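Side-chain contact in hydrolase, alpha/beta hydrolase FOLD family (Staphylococcus aureus, PDB 2XMZ), which catalyses the formation of 2-succinyl-6-hydroxy-2,4-cyclohexadiene-1-carboxylate, a pyruvate-eliminating step of menaquinone biosynthesis: residues N150-L155 / Q174-Q179. Numbering follows the deposited sequence.
Sequences NDWEKL and QQRLSQ
The carbonyl oxygen of Gln175, next in the chain to the Arg176 that reaches Trp152 and Glu153, is gripped from the two sides of the carbonyl plane: Gln179 NE2 donates to Gln175 O at 2.9 Å, and Ser178 OG donates to the same oxygen at 3.0 Å. Both side chains have further partners, Gln179 in Asp28 and Gly54, Ser178 in Arg30, tying this part of the chain to neighbouring loops. Stretched out through chi2 and chi3 (179° and 168°), Arg176 spans the gap to Trp152 on helix 145-152. Its guanidinium lays one face on the indole rim, Trp152 CD1 sitting 3.7 Å from Arg176 CZ and nearly over the centre of the group, with the two planes 89° apart. Both helices belong to the helical cap inserted between strands 110-114 and 210-215 of the alpha/beta hydrolase fold, and Trp152 lies near the probable Ser91-Asp218-His245 triad. The indole presents its edge to Arg176; a cation-pi contact is made with Phe158. Glu153 offers Arg176 mainly its aliphatic part, Glu153 CG lying 3.6 Å from Arg176 NH1 near the guanidinium plane, while its carboxylate forms a salt bridge with Arg173. Leu155 CD1, brought back by the type I turn from Trp152, rests over the rim of one indole face, 3.5 Å above the ring plane.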
# COMPACT_ATOMS: atom_id res chain seq x y z
N ASN A 150 3.39 2.42 -20.35
CA ASN A 150 2.69 1.78 -21.46
C ASN A 150 2.63 0.25 -21.30
O ASN A 150 1.56 -0.36 -21.45
CB ASN A 150 3.30 2.21 -22.80
CG ASN A 150 3.01 3.67 -23.13
OD1 ASN A 150 2.15 4.30 -22.52
ND2 ASN A 150 3.74 4.20 -24.10
N ASP A 151 3.78 -0.35 -20.96
CA ASP A 151 3.86 -1.79 -20.73
C ASP A 151 3.17 -2.19 -19.41
O ASP A 151 2.48 -3.21 -19.36
CB ASP A 151 5.33 -2.26 -20.72
CG ASP A 151 5.97 -2.26 -22.10
OD1 ASP A 151 5.33 -1.83 -23.10
OD2 ASP A 151 7.13 -2.70 -22.20
N TRP A 152 3.35 -1.38 -18.36
CA TRP A 152 2.75 -1.63 -17.04
C TRP A 152 1.23 -1.70 -17.14
O TRP A 152 0.61 -2.61 -16.56
CB TRP A 152 3.15 -0.54 -16.06
CG TRP A 152 2.95 -0.86 -14.62
CD1 TRP A 152 2.02 -0.31 -13.78
CD2 TRP A 152 3.73 -1.75 -13.81
NE1 TRP A 152 2.17 -0.82 -12.50
CE2 TRP A 152 3.21 -1.71 -12.50
CE3 TRP A 152 4.82 -2.59 -14.08
CZ2 TRP A 152 3.73 -2.49 -11.45
CZ3 TRP A 152 5.34 -3.37 -13.03
CH2 TRP A 152 4.79 -3.30 -11.74
N GLU A 153 0.64 -0.75 -17.87
CA GLU A 153 -0.80 -0.72 -18.17
C GLU A 153 -1.34 -2.03 -18.75
O GLU A 153 -2.52 -2.32 -18.60
CB GLU A 153 -1.10 0.38 -19.20
CG GLU A 153 -1.13 1.80 -18.65
CD GLU A 153 -1.58 2.83 -19.69
OE1 GLU A 153 -1.96 2.44 -20.82
OE2 GLU A 153 -1.57 4.03 -19.37
N LYS A 154 -0.51 -2.78 -19.46
CA LYS A 154 -0.95 -4.01 -20.16
C LYS A 154 -0.78 -5.29 -19.36
O LYS A 154 -1.09 -6.37 -19.86
CB LYS A 154 -0.23 -4.17 -21.50
CG LYS A 154 -0.48 -3.05 -22.48
CD LYS A 154 0.21 -3.34 -23.81
CE LYS A 154 0.62 -2.05 -24.47
NZ LYS A 154 -0.51 -1.39 -25.18
N LEU A 155 -0.27 -5.19 -18.13
CA LEU A 155 -0.10 -6.37 -17.28
C LEU A 155 -1.46 -6.98 -16.93
O LEU A 155 -2.42 -6.24 -16.70
CB LEU A 155 0.69 -6.04 -16.00
CG LEU A 155 2.20 -5.81 -16.11
CD1 LEU A 155 2.73 -5.32 -14.78
CD2 LEU A 155 2.94 -7.07 -16.54
N GLN A 174 -1.64 9.42 -15.41
CA GLN A 174 -0.94 10.65 -15.05
C GLN A 174 -0.11 10.46 -13.79
O GLN A 174 1.04 10.93 -13.74
CB GLN A 174 -1.95 11.81 -14.90
CG GLN A 174 -1.40 13.09 -14.27
CD GLN A 174 -1.27 13.01 -12.76
OE1 GLN A 174 -0.29 13.50 -12.19
NE2 GLN A 174 -2.24 12.38 -12.10
N GLN A 175 -0.68 9.79 -12.79
CA GLN A 175 -0.01 9.53 -11.53
C GLN A 175 1.24 8.68 -11.75
O GLN A 175 2.28 8.92 -11.13
CB GLN A 175 -0.96 8.85 -10.54
CG GLN A 175 -1.86 9.81 -9.73
CD GLN A 175 -3.06 9.12 -9.08
OE1 GLN A 175 -3.10 7.88 -8.97
NE2 GLN A 175 -4.03 9.91 -8.65
N ARG A 176 1.13 7.70 -12.65
CA ARG A 176 2.27 6.85 -13.01
C ARG A 176 3.36 7.65 -13.79
O ARG A 176 4.56 7.56 -13.49
CB ARG A 176 1.79 5.64 -13.82
CG ARG A 176 0.80 4.71 -13.06
CD ARG A 176 0.36 3.56 -13.95
NE ARG A 176 -0.33 2.49 -13.23
CZ ARG A 176 -1.16 1.62 -13.80
NH1 ARG A 176 -1.44 1.68 -15.10
NH2 ARG A 176 -1.73 0.68 -13.05
N LEU A 177 2.92 8.43 -14.78
CA LEU A 177 3.82 9.19 -15.66
C LEU A 177 4.58 10.27 -14.91
O LEU A 177 5.67 10.71 -15.33
CB LEU A 177 3.05 9.80 -16.84
CG LEU A 177 2.46 8.83 -17.88
CD1 LEU A 177 1.66 9.57 -18.96
CD2 LEU A 177 3.54 7.98 -18.51
N SER A 178 4.02 10.71 -13.79
CA SER A 178 4.66 11.77 -13.02
C SER A 178 5.73 11.21 -12.09
O SER A 178 6.50 11.97 -11.51
CB SER A 178 3.64 12.54 -12.21
OG SER A 178 3.20 11.73 -11.15
N GLN A 179 5.80 9.89 -11.95
CA GLN A 179 6.83 9.30 -11.10
C GLN A 179 8.18 9.42 -11.79
O GLN A 179 8.25 9.40 -13.01
CB GLN A 179 6.52 7.83 -10.76
CG GLN A 179 5.19 7.62 -10.03
CD GLN A 179 5.01 8.55 -8.84
OE1 GLN A 179 5.93 8.74 -8.04
NE2 GLN A 179 3.80 9.13 -8.70